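Local coordinates for cerato-platanin-like protein (Moniliophthora perniciosa, PDB 3SUM) that is of undetermined function but belongs to the cerato-platanins, small fungal proteins, usually secreted, with a double-psi beta-barrel fold, at residues 95-100 against 112-117. Sequence-based numbering, arbitrary orientation.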
loop_
_atom_site.group_PDB
_atom_site.type_symbol
_atom_site.label_atom_id
_atom_site.label_comp_id
_atom_site.label_asym_id
_atom_site.label_seq_id
_atom_site.Cartn_x
_atom_site.Cartn_y
_atom_site.Cartn_z
ATOM N N LYS A 95 7.317 7.568 4.798
ATOM C CA LYS A 95 8.291 8.570 4.985
ATOM C C LYS A 95 8.355 9.435 3.757
ATOM O O LYS A 95 8.391 10.688 3.872
ATOM C CB LYS A 95 9.662 7.911 5.238
ATOM C CG LYS A 95 10.711 8.769 5.774
ATOM C CD LYS A 95 12.095 7.953 5.759
ATOM C CE LYS A 95 12.165 6.989 6.914
ATOM N NZ LYS A 95 13.640 6.564 7.190
ATOM N N ASN A 96 8.342 8.812 2.593
ATOM C CA ASN A 96 8.383 9.598 1.391
ATOM C C ASN A 96 7.068 10.300 1.110
ATOM O O ASN A 96 7.081 11.452 0.688
ATOM C CB ASN A 96 8.896 8.782 0.236
ATOM C CG ASN A 96 10.318 8.240 0.528
ATOM O OD1 ASN A 96 11.117 8.923 1.193
ATOM N ND2 ASN A 96 10.603 7.021 0.115
ATOM N N LEU A 97 5.934 9.658 1.398
ATOM C CA LEU A 97 4.669 10.317 1.038
ATOM C C LEU A 97 4.460 11.560 1.909
ATOM O O LEU A 97 3.813 12.527 1.470
ATOM C CB LEU A 97 3.515 9.365 1.348
ATOM C CG LEU A 97 2.077 9.833 1.211
ATOM C CD1 LEU A 97 1.702 10.391 -0.227
ATOM C CD2 LEU A 97 1.167 8.597 1.623
ATOM N N THR A 98 4.958 11.529 3.150
ATOM C CA THR A 98 4.508 12.473 4.180
ATOM C C THR A 98 5.640 13.355 4.600
ATOM O O THR A 98 5.612 13.969 5.653
ATOM C CB THR A 98 3.902 11.805 5.412
ATOM O OG1 THR A 98 4.925 11.025 6.071
ATOM C CG2 THR A 98 2.740 10.921 5.027
ATOM N N THR A 99 6.626 13.466 3.718
ATOM C CA THR A 99 7.679 14.469 3.865
ATOM C C THR A 99 7.279 15.699 3.035
ATOM O O THR A 99 6.841 15.573 1.887
ATOM C CB THR A 99 8.988 13.905 3.287
ATOM O OG1 THR A 99 9.429 12.841 4.143
ATOM C CG2 THR A 99 10.055 15.010 3.280
ATOM N N PHE A 100 7.412 16.875 3.618
ATOM C CA PHE A 100 7.046 18.109 2.970
ATOM C C PHE A 100 8.271 19.050 3.026
ATOM O O PHE A 100 8.703 19.458 4.093
ATOM C CB PHE A 100 5.858 18.761 3.663
ATOM C CG PHE A 100 5.460 20.090 3.011
ATOM C CD1 PHE A 100 4.939 20.104 1.701
ATOM C CD2 PHE A 100 5.691 21.292 3.670
ATOM C CE1 PHE A 100 4.603 21.297 1.085
ATOM C CE2 PHE A 100 5.321 22.503 3.065
ATOM C CZ PHE A 100 4.769 22.508 1.794
ATOM N N ALA A 112 -0.083 10.421 10.149
ATOM C CA ALA A 112 -0.321 11.629 9.310
ATOM C C ALA A 112 -1.742 11.523 8.754
ATOM O O ALA A 112 -2.208 10.444 8.449
ATOM C CB ALA A 112 0.712 11.643 8.120
ATOM N N GLN A 113 -2.401 12.663 8.576
ATOM C CA GLN A 113 -3.690 12.649 7.936
ATOM C C GLN A 113 -3.430 12.877 6.460
ATOM O O GLN A 113 -2.563 13.696 6.127
ATOM C CB GLN A 113 -4.525 13.754 8.530
ATOM C CG GLN A 113 -4.352 13.697 10.016
ATOM C CD GLN A 113 -5.538 14.197 10.704
ATOM O OE1 GLN A 113 -6.676 13.899 10.281
ATOM N NE2 GLN A 113 -5.304 14.989 11.778
ATOM N N LEU A 114 -4.159 12.122 5.622
ATOM C CA LEU A 114 -4.024 12.233 4.173
ATOM C C LEU A 114 -4.902 13.281 3.643
ATOM O O LEU A 114 -5.962 13.493 4.184
ATOM C CB LEU A 114 -4.344 10.933 3.491
ATOM C CG LEU A 114 -3.386 9.825 3.883
ATOM C CD1 LEU A 114 -3.840 8.537 3.093
ATOM C CD2 LEU A 114 -1.909 10.178 3.532
ATOM N N PHE A 115 -4.476 13.944 2.556
ATOM C CA PHE A 115 -5.405 14.811 1.828
ATOM C C PHE A 115 -6.536 14.007 1.212
ATOM O O PHE A 115 -7.708 14.421 1.281
ATOM C CB PHE A 115 -4.696 15.573 0.690
ATOM C CG PHE A 115 -5.644 16.422 -0.066
ATOM C CD1 PHE A 115 -6.191 15.968 -1.241
ATOM C CD2 PHE A 115 -6.102 17.609 0.491
ATOM C CE1 PHE A 115 -7.111 16.678 -1.932
ATOM C CE2 PHE A 115 -7.035 18.383 -0.223
ATOM C CZ PHE A 115 -7.560 17.897 -1.407
ATOM N N SER A 116 -6.219 12.833 0.630
ATOM C CA SER A 116 -7.263 12.064 -0.038
ATOM C C SER A 116 -6.701 10.677 -0.231
ATOM O O SER A 116 -5.467 10.504 -0.184
ATOM C CB SER A 116 -7.577 12.639 -1.418
ATOM O OG SER A 116 -6.370 12.633 -2.212
ATOM N N ALA A 117 -7.584 9.720 -0.473
ATOM C CA ALA A 117 -7.204 8.366 -0.862
ATOM C C ALA A 117 -8.354 7.873 -1.666
ATOM O O ALA A 117 -9.522 7.997 -1.225
ATOM C CB ALA A 117 -7.054 7.444 0.378
#
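Two pairs of apolar groups join 95-100 to 112-117: L97 meets L114, and T98 meets A112. In the first, the CD2 methyls touch tip to tip, L97 CD2 lying 4.0 Å from L114 CD2, while the two side chains run at about a right angle to each other. L97 reaches out with its CD2 branch from the end of helix 91-97. L114 starts less directly: its CB does not head for the helix. With chi1 at -63° its CG lies anti to the carbonyl carbon, and of the two methyls CD2, the one not continuing the extended chain, is the one that meets L97.

One residue further on, where the chain leaves helical geometry, T98 turns its methyl to the strand, and CG2 packs 3.8 Å from A112 CB. The hydroxyl is accounted for on its own side: with chi1 at 64°, OG1 lies between the backbone N and the carbonyl carbon and hydrogen-bonds to V94 O, one turn back.

In the double-psi beta-barrel this places the end of helix 91-97 against strand 111-113 and the adjoining L114. I5 of the neighbouring strand 4-7 touches T98, A112 and L114, so I5 links the two methyl contacts; L66 also touches L97, and F87 touches L114. Past L114 the chain enters strand 116-120 through a classic beta bulge, F115 and S116 both facing R67. On the helix side, N71 ND2 hydrogen-bonds to the carbonyl oxygens of L97 and T99, tying down the backbone around T98.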